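Local coordinates for S-adenosylmethionine-dependent methyltransferase (Clostridium acetobutylicum, PDB 1Y8C), which probably transfers methyl groups from S-adenosylmethionine to an acceptor not yet identified, at residues K60-L72 / P86-R100. Residues are numbered along the deposited sequence; the frame is centred on the assembly and turned at random.
Sequences KNTWAVDLSQEML and PRLACQDISNLNINR
The indole of Trp63 is held between two parts of 86-100. Arg87 CB sits over one face, 3.5 Å from the centroid of the six-membered ring, while Ile98 CG2 lies over the opposite face, displaced toward the rim. Ile98 then doubles as a bridge: with CG1 anti to its own carbonyl carbon (chi1 -69°), CD1 runs on to meet Val65 CG2 tip to tip at 3.4 Å. Ala89 CB and Leu96 CD1 border the same Val65 methyl more loosely, so the return of the chain through 96-98 closes over the sheet face that carries Trp63 and Val65. Beneath this packing, strands 61-65 and 87-89 run parallel. Arg87 N donates to Thr62 O (2.7 Å), and Arg87 O accepts from Ala64 N; Ala89 N continues the pattern to Ala64 O. These strands and helix 69-81 form a beta-alpha-beta crossover of the Rossmann-like methyltransferase fold, with 87-89 at the margin of the seven-stranded sheet. On the other face Ala64 CB meets Leu88 CD2 at 3.5 Å, and Leu72, from the start of the helix, lays CD1 against Cys90. Past Ala89 the pairing slackens: Asp66 N to Ala89 O and Gln91 N to Asp66 O are both weak, the latter stretched to 3.5 Å. The carboxylate of Asp66 has its own partners: OD1 accepts from Ser68 N in an Asx turn, OD2 from Gly47 N. The solvent side lies here: exposed Leu67 only brushes Asp92 through CD1, and exposed Gln69 places OE1 3.5 Å from Cys90 SG. At the other end Arg100, salt-bridged to Asp40, passes Trp63 NE1 obliquely with its CG, 4.2 Å away.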
ATOM      1  N   LYS A  60      14.639   9.884 -11.308  1.00 65.77           N
ATOM      2  CA  LYS A  60      16.048  10.168 -11.060  1.00 67.58           C
ATOM      3  C   LYS A  60      16.398   9.848  -9.618  1.00 67.36           C
ATOM      4  O   LYS A  60      17.412   9.201  -9.349  1.00 67.66           O
ATOM      5  CB  LYS A  60      16.377  11.636 -11.328  1.00 68.87           C
ATOM      6  CG  LYS A  60      16.067  12.123 -12.733  1.00 72.77           C
ATOM      7  CD  LYS A  60      16.980  13.299 -13.107  1.00 77.57           C
ATOM      8  CE  LYS A  60      16.931  14.423 -12.057  1.00 80.24           C
ATOM      9  NZ  LYS A  60      18.036  15.432 -12.188  1.00 82.09           N
ATOM     10  N   ASN A  61      15.560  10.311  -8.693  1.00 65.68           N
ATOM     11  CA  ASN A  61      15.793  10.072  -7.271  1.00 65.36           C
ATOM     12  C   ASN A  61      14.588   9.401  -6.629  1.00 64.43           C
ATOM     13  O   ASN A  61      13.448   9.837  -6.809  1.00 64.78           O
ATOM     14  CB  ASN A  61      16.090  11.386  -6.544  1.00 65.69           C
ATOM     15  CG  ASN A  61      17.082  12.258  -7.293  1.00 67.60           C
ATOM     16  OD1 ASN A  61      16.733  13.332  -7.795  1.00 68.38           O
ATOM     17  ND2 ASN A  61      18.325  11.799  -7.377  1.00 67.35           N
ATOM     18  N   THR A  62      14.850   8.347  -5.864  1.00 62.63           N
ATOM     19  CA  THR A  62      13.788   7.612  -5.205  1.00 62.19           C
ATOM     20  C   THR A  62      14.017   7.434  -3.709  1.00 61.56           C
ATOM     21  O   THR A  62      15.141   7.232  -3.250  1.00 60.61           O
ATOM     22  CB  THR A  62      13.615   6.204  -5.828  1.00 62.44           C
ATOM     23  OG1 THR A  62      13.376   6.327  -7.233  1.00 64.89           O
ATOM     24  CG2 THR A  62      12.453   5.472  -5.188  1.00 60.77           C
ATOM     25  N   TRP A  63      12.927   7.520  -2.957  1.00 61.93           N
ATOM     26  CA  TRP A  63      12.948   7.322  -1.519  1.00 60.70           C
ATOM     27  C   TRP A  63      11.895   6.277  -1.188  1.00 58.85           C
ATOM     28  O   TRP A  63      10.764   6.346  -1.670  1.00 58.33           O
ATOM     29  CB  TRP A  63      12.627   8.613  -0.788  1.00 62.62           C
ATOM     30  CG  TRP A  63      13.760   9.538  -0.715  1.00 68.38           C
ATOM     31  CD1 TRP A  63      14.265  10.303  -1.725  1.00 69.95           C
ATOM     32  CD2 TRP A  63      14.545   9.825   0.441  1.00 71.30           C
ATOM     33  NE1 TRP A  63      15.317  11.061  -1.267  1.00 70.33           N
ATOM     34  CE2 TRP A  63      15.507  10.790   0.060  1.00 71.70           C
ATOM     35  CE3 TRP A  63      14.521   9.372   1.765  1.00 72.32           C
ATOM     36  CZ2 TRP A  63      16.452  11.296   0.958  1.00 74.28           C
ATOM     37  CZ3 TRP A  63      15.457   9.877   2.660  1.00 74.32           C
ATOM     38  CH2 TRP A  63      16.407  10.835   2.253  1.00 75.12           C
ATOM     39  N   ALA A  64      12.285   5.311  -0.368  1.00 56.81           N
ATOM     40  CA  ALA A  64      11.405   4.231   0.048  1.00 56.27           C
ATOM     41  C   ALA A  64      11.345   4.227   1.570  1.00 56.04           C
ATOM     42  O   ALA A  64      12.378   4.154   2.237  1.00 55.83           O
ATOM     43  CB  ALA A  64      11.943   2.906  -0.460  1.00 54.74           C
ATOM     44  N   VAL A  65      10.135   4.301   2.114  1.00 54.95           N
ATOM     45  CA  VAL A  65       9.946   4.329   3.553  1.00 53.59           C
ATOM     46  C   VAL A  65       9.019   3.217   4.014  1.00 54.66           C
ATOM     47  O   VAL A  65       8.011   2.939   3.379  1.00 55.41           O
ATOM     48  CB  VAL A  65       9.347   5.666   3.986  1.00 53.39           C
ATOM     49  CG1 VAL A  65       9.227   5.713   5.488  1.00 52.05           C
ATOM     50  CG2 VAL A  65      10.208   6.806   3.468  1.00 50.55           C
ATOM     51  N   ASP A  66       9.370   2.580   5.122  1.00 56.84           N
ATOM     52  CA  ASP A  66       8.555   1.505   5.675  1.00 59.19           C
ATOM     53  C   ASP A  66       8.898   1.363   7.144  1.00 59.75           C
ATOM     54  O   ASP A  66      10.027   1.606   7.542  1.00 60.65           O
ATOM     55  CB  ASP A  66       8.821   0.188   4.937  1.00 62.18           C
ATOM     56  CG  ASP A  66       7.727  -0.855   5.177  1.00 64.08           C
ATOM     57  OD1 ASP A  66       7.629  -1.392   6.308  1.00 65.09           O
ATOM     58  OD2 ASP A  66       6.957  -1.125   4.228  1.00 63.43           O
ATOM     59  N   LEU A  67       7.924   0.965   7.944  1.00 61.50           N
ATOM     60  CA  LEU A  67       8.135   0.815   9.373  1.00 62.74           C
ATOM     61  C   LEU A  67       8.900  -0.456   9.720  1.00 63.43           C
ATOM     62  O   LEU A  67       9.616  -0.501  10.713  1.00 64.49           O
ATOM     63  CB  LEU A  67       6.788   0.810  10.084  1.00 64.89           C
ATOM     64  CG  LEU A  67       6.781   0.798  11.611  1.00 67.07           C
ATOM     65  CD1 LEU A  67       7.375   2.099  12.166  1.00 66.86           C
ATOM     66  CD2 LEU A  67       5.342   0.634  12.074  1.00 67.21           C
ATOM     67  N   SER A  68       8.752  -1.485   8.897  1.00 63.33           N
ATOM     68  CA  SER A  68       9.416  -2.752   9.151  1.00 63.29           C
ATOM     69  C   SER A  68      10.880  -2.806   8.754  1.00 63.91           C
ATOM     70  O   SER A  68      11.204  -2.920   7.570  1.00 64.50           O
ATOM     71  CB  SER A  68       8.685  -3.881   8.431  1.00 62.64           C
ATOM     72  OG  SER A  68       9.356  -5.119   8.630  1.00 60.30           O
ATOM     73  N   GLN A  69      11.767  -2.745   9.742  1.00 63.59           N
ATOM     74  CA  GLN A  69      13.197  -2.817   9.459  1.00 64.77           C
ATOM     75  C   GLN A  69      13.476  -4.081   8.648  1.00 65.43           C
ATOM     76  O   GLN A  69      14.284  -4.078   7.717  1.00 67.00           O
ATOM     77  CB  GLN A  69      14.013  -2.899  10.755  1.00 64.02           C
ATOM     78  CG  GLN A  69      13.918  -1.704  11.664  1.00 63.48           C
ATOM     79  CD  GLN A  69      14.971  -0.655  11.386  1.00 62.57           C
ATOM     80  OE1 GLN A  69      15.000   0.383  12.044  1.00 63.55           O
ATOM     81  NE2 GLN A  69      15.845  -0.917  10.421  1.00 58.45           N
ATOM     82  N   GLU A  70      12.804  -5.163   9.016  1.00 65.74           N
ATOM     83  CA  GLU A  70      13.004  -6.440   8.350  1.00 68.21           C
ATOM     84  C   GLU A  70      12.747  -6.329   6.853  1.00 68.13           C
ATOM     85  O   GLU A  70      13.538  -6.795   6.033  1.00 67.34           O
ATOM     86  CB  GLU A  70      12.083  -7.489   8.971  1.00 71.24           C
ATOM     87  CG  GLU A  70      12.743  -8.835   9.195  1.00 76.10           C
ATOM     88  CD  GLU A  70      11.875  -9.774  10.017  1.00 80.15           C
ATOM     89  OE1 GLU A  70      10.763 -10.110   9.547  1.00 83.01           O
ATOM     90  OE2 GLU A  70      12.301 -10.173  11.129  1.00 80.26           O
HETATM   91  N   MSE A  71      11.641  -5.692   6.503  1.00 67.23           N
HETATM   92  CA  MSE A  71      11.282  -5.527   5.112  1.00 67.90           C
HETATM   93  C   MSE A  71      12.207  -4.576   4.365  1.00 66.61           C
HETATM   94  O   MSE A  71      12.551  -4.824   3.212  1.00 66.86           O
HETATM   95  CB  MSE A  71       9.857  -5.024   5.012  1.00 71.44           C
HETATM   96  CG  MSE A  71       8.907  -5.801   5.867  1.00 75.16           C
HETATM   97 SE   MSE A  71       7.356  -6.262   4.871  1.00 82.37          SE
HETATM   98  CE  MSE A  71       7.892  -8.093   4.505  1.00 78.47           C
ATOM     99  N   LEU A  72      12.600  -3.481   5.008  1.00 65.17           N
ATOM    100  CA  LEU A  72      13.476  -2.520   4.358  1.00 63.85           C
ATOM    101  C   LEU A  72      14.729  -3.207   3.883  1.00 63.52           C
ATOM    102  O   LEU A  72      15.191  -2.990   2.763  1.00 61.94           O
ATOM    103  CB  LEU A  72      13.850  -1.393   5.313  1.00 63.73           C
ATOM    104  CG  LEU A  72      12.929  -0.181   5.284  1.00 63.88           C
ATOM    105  CD1 LEU A  72      13.547   0.901   6.151  1.00 63.82           C
ATOM    106  CD2 LEU A  72      12.750   0.329   3.851  1.00 62.23           C
ATOM    107  N   PRO A  86      17.852   3.543  -4.384  1.00 67.52           N
ATOM    108  CA  PRO A  86      16.915   4.499  -3.777  1.00 66.38           C
ATOM    109  C   PRO A  86      17.255   4.733  -2.290  1.00 64.85           C
ATOM    110  O   PRO A  86      17.748   3.830  -1.612  1.00 63.01           O
ATOM    111  CB  PRO A  86      15.555   3.817  -3.968  1.00 65.62           C
ATOM    112  CG  PRO A  86      15.899   2.365  -3.917  1.00 64.15           C
ATOM    113  CD  PRO A  86      17.160   2.291  -4.745  1.00 65.92           C
ATOM    114  N   ARG A  87      17.004   5.944  -1.791  1.00 63.77           N
ATOM    115  CA  ARG A  87      17.285   6.254  -0.390  1.00 63.53           C
ATOM    116  C   ARG A  87      16.239   5.590   0.494  1.00 62.99           C
ATOM    117  O   ARG A  87      15.038   5.728   0.249  1.00 63.99           O
ATOM    118  CB  ARG A  87      17.237   7.758  -0.134  1.00 65.85           C
ATOM    119  CG  ARG A  87      18.157   8.602  -1.000  1.00 70.74           C
ATOM    120  CD  ARG A  87      19.617   8.218  -0.837  1.00 72.96           C
ATOM    121  NE  ARG A  87      20.495   9.296  -1.286  1.00 75.19           N
ATOM    122  CZ  ARG A  87      20.966  10.255  -0.495  1.00 76.22           C
ATOM    123  NH1 ARG A  87      20.652  10.276   0.798  1.00 75.56           N
ATOM    124  NH2 ARG A  87      21.748  11.199  -1.002  1.00 75.92           N
ATOM    125  N   LEU A  88      16.678   4.885   1.531  1.00 59.87           N
ATOM    126  CA  LEU A  88      15.734   4.212   2.418  1.00 58.98           C
ATOM    127  C   LEU A  88      15.600   4.895   3.790  1.00 58.64           C
ATOM    128  O   LEU A  88      16.504   5.597   4.248  1.00 59.07           O
ATOM    129  CB  LEU A  88      16.167   2.755   2.591  1.00 58.76           C
ATOM    130  CG  LEU A  88      16.408   1.944   1.308  1.00 58.75           C
ATOM    131  CD1 LEU A  88      16.899   0.558   1.661  1.00 59.61           C
ATOM    132  CD2 LEU A  88      15.133   1.859   0.498  1.00 57.72           C
ATOM    133  N   ALA A  89      14.461   4.706   4.438  1.00 57.84           N
ATOM    134  CA  ALA A  89      14.248   5.289   5.759  1.00 58.20           C
ATOM    135  C   ALA A  89      13.130   4.565   6.500  1.00 58.38           C
ATOM    136  O   ALA A  89      12.038   4.371   5.965  1.00 58.30           O
ATOM    137  CB  ALA A  89      13.936   6.783   5.649  1.00 58.00           C
ATOM    138  N   CYS A  90      13.421   4.158   7.732  1.00 58.51           N
ATOM    139  CA  CYS A  90      12.455   3.458   8.558  1.00 57.82           C
ATOM    140  C   CYS A  90      11.712   4.500   9.379  1.00 58.19           C
ATOM    141  O   CYS A  90      12.288   5.110  10.276  1.00 59.60           O
ATOM    142  CB  CYS A  90      13.174   2.474   9.479  1.00 56.32           C
ATOM    143  SG  CYS A  90      12.087   1.238  10.230  1.00 59.76           S
ATOM    144  N   GLN A  91      10.438   4.715   9.061  1.00 59.44           N
ATOM    145  CA  GLN A  91       9.619   5.700   9.766  1.00 60.03           C
ATOM    146  C   GLN A  91       8.156   5.341   9.720  1.00 61.78           C
ATOM    147  O   GLN A  91       7.720   4.576   8.862  1.00 59.89           O
ATOM    148  CB  GLN A  91       9.771   7.081   9.136  1.00 58.13           C
ATOM    149  CG  GLN A  91      11.135   7.677   9.279  1.00 57.62           C
ATOM    150  CD  GLN A  91      11.251   9.012   8.593  1.00 58.20           C
ATOM    151  OE1 GLN A  91      10.252   9.637   8.239  1.00 57.14           O
ATOM    152  NE2 GLN A  91      12.477   9.469   8.416  1.00 60.27           N
ATOM    153  N   ASP A  92       7.398   5.908  10.650  1.00 64.66           N
ATOM    154  CA  ASP A  92       5.960   5.690  10.695  1.00 68.62           C
ATOM    155  C   ASP A  92       5.298   6.733   9.785  1.00 70.06           C
ATOM    156  O   ASP A  92       5.489   7.936   9.970  1.00 70.20           O
ATOM    157  CB  ASP A  92       5.449   5.841  12.132  1.00 73.38           C
ATOM    158  CG  ASP A  92       3.928   5.865  12.215  1.00 79.02           C
ATOM    159  OD1 ASP A  92       3.283   4.923  11.698  1.00 82.40           O
ATOM    160  OD2 ASP A  92       3.375   6.830  12.800  1.00 81.22           O
ATOM    161  N   ILE A  93       4.527   6.263   8.805  1.00 71.76           N
ATOM    162  CA  ILE A  93       3.831   7.135   7.848  1.00 73.33           C
ATOM    163  C   ILE A  93       3.092   8.312   8.496  1.00 72.60           C
ATOM    164  O   ILE A  93       3.011   9.396   7.921  1.00 72.45           O
ATOM    165  CB  ILE A  93       2.791   6.342   7.000  1.00 74.88           C
ATOM    166  CG1 ILE A  93       2.992   4.831   7.171  1.00 76.22           C
ATOM    167  CG2 ILE A  93       2.941   6.698   5.531  1.00 76.41           C
ATOM    168  CD1 ILE A  93       1.895   3.994   6.534  1.00 74.87           C
ATOM    169  N   SER A  94       2.548   8.095   9.689  1.00 72.64           N
ATOM    170  CA  SER A  94       1.820   9.143  10.396  1.00 72.00           C
ATOM    171  C   SER A  94       2.750  10.292  10.752  1.00 71.21           C
ATOM    172  O   SER A  94       2.324  11.437  10.837  1.00 70.60           O
ATOM    173  CB  SER A  94       1.196   8.574  11.666  1.00 73.60           C
ATOM    174  OG  SER A  94       0.401   7.436  11.374  1.00 77.92           O
ATOM    175  N   ASN A  95       4.022   9.973  10.970  1.00 72.75           N
ATOM    176  CA  ASN A  95       5.029  10.984  11.305  1.00 73.10           C
ATOM    177  C   ASN A  95       6.177  10.997  10.302  1.00 71.86           C
ATOM    178  O   ASN A  95       7.347  10.933  10.675  1.00 70.38           O
ATOM    179  CB  ASN A  95       5.585  10.746  12.710  1.00 73.91           C
ATOM    180  CG  ASN A  95       4.524  10.874  13.776  1.00 76.00           C
ATOM    181  OD1 ASN A  95       3.823  11.890  13.847  1.00 76.36           O
ATOM    182  ND2 ASN A  95       4.399   9.851  14.618  1.00 75.39           N
ATOM    183  N   LEU A  96       5.827  11.070   9.023  1.00 71.78           N
ATOM    184  CA  LEU A  96       6.812  11.108   7.956  1.00 70.10           C
ATOM    185  C   LEU A  96       7.714  12.334   8.160  1.00 69.56           C
ATOM    186  O   LEU A  96       7.222  13.461   8.240  1.00 69.90           O
ATOM    187  CB  LEU A  96       6.085  11.196   6.613  1.00 70.08           C
ATOM    188  CG  LEU A  96       6.937  11.285   5.348  1.00 71.86           C
ATOM    189  CD1 LEU A  96       7.763  10.008   5.204  1.00 73.52           C
ATOM    190  CD2 LEU A  96       6.046  11.480   4.131  1.00 70.53           C
ATOM    191  N   ASN A  97       9.026  12.109   8.265  1.00 68.53           N
ATOM    192  CA  ASN A  97       9.990  13.192   8.461  1.00 67.64           C
ATOM    193  C   ASN A  97      11.162  13.075   7.499  1.00 67.40           C
ATOM    194  O   ASN A  97      12.236  12.614   7.870  1.00 66.74           O
ATOM    195  CB  ASN A  97      10.518  13.202   9.907  1.00 69.25           C
ATOM    196  CG  ASN A  97      11.624  14.246  10.134  1.00 71.69           C
ATOM    197  OD1 ASN A  97      11.423  15.449   9.917  1.00 72.25           O
ATOM    198  ND2 ASN A  97      12.790  13.784  10.586  1.00 69.94           N
ATOM    199  N   ILE A  98      10.945  13.489   6.257  1.00 67.76           N
ATOM    200  CA  ILE A  98      11.983  13.459   5.239  1.00 68.92           C
ATOM    201  C   ILE A  98      12.077  14.844   4.598  1.00 69.67           C
ATOM    202  O   ILE A  98      11.114  15.341   4.022  1.00 69.88           O
ATOM    203  CB  ILE A  98      11.674  12.376   4.183  1.00 69.61           C
ATOM    204  CG1 ILE A  98      11.834  11.002   4.829  1.00 70.41           C
ATOM    205  CG2 ILE A  98      12.611  12.501   2.980  1.00 69.58           C
ATOM    206  CD1 ILE A  98      11.696   9.850   3.880  1.00 72.30           C
ATOM    207  N   ASN A  99      13.235  15.479   4.721  1.00 70.27           N
ATOM    208  CA  ASN A  99      13.413  16.810   4.162  1.00 72.08           C
ATOM    209  C   ASN A  99      13.551  16.716   2.651  1.00 70.21           C
ATOM    210  O   ASN A  99      14.649  16.847   2.107  1.00 69.94           O
ATOM    211  CB  ASN A  99      14.655  17.464   4.765  1.00 76.42           C
ATOM    212  CG  ASN A  99      14.710  17.329   6.283  1.00 80.52           C
ATOM    213  OD1 ASN A  99      13.720  17.575   6.981  1.00 82.12           O
ATOM    214  ND2 ASN A  99      15.873  16.941   6.799  1.00 82.85           N
ATOM    215  N   ARG A 100      12.429  16.501   1.974  1.00 67.67           N
ATOM    216  CA  ARG A 100      12.452  16.355   0.530  1.00 66.09           C
ATOM    217  C   ARG A 100      11.044  16.456  -0.068  1.00 63.36           C
ATOM    218  O   ARG A 100      10.059  16.094   0.576  1.00 62.64           O
ATOM    219  CB  ARG A 100      13.092  15.001   0.205  1.00 69.29           C
ATOM    220  CG  ARG A 100      13.311  14.697  -1.262  1.00 75.34           C
ATOM    221  CD  ARG A 100      14.291  15.658  -1.894  1.00 79.75           C
ATOM    222  NE  ARG A 100      14.894  15.095  -3.096  1.00 82.62           N
ATOM    223  CZ  ARG A 100      15.683  15.778  -3.918  1.00 84.23           C
ATOM    224  NH1 ARG A 100      15.955  17.055  -3.660  1.00 83.65           N
ATOM    225  NH2 ARG A 100      16.213  15.179  -4.983  1.00 83.99           N
TER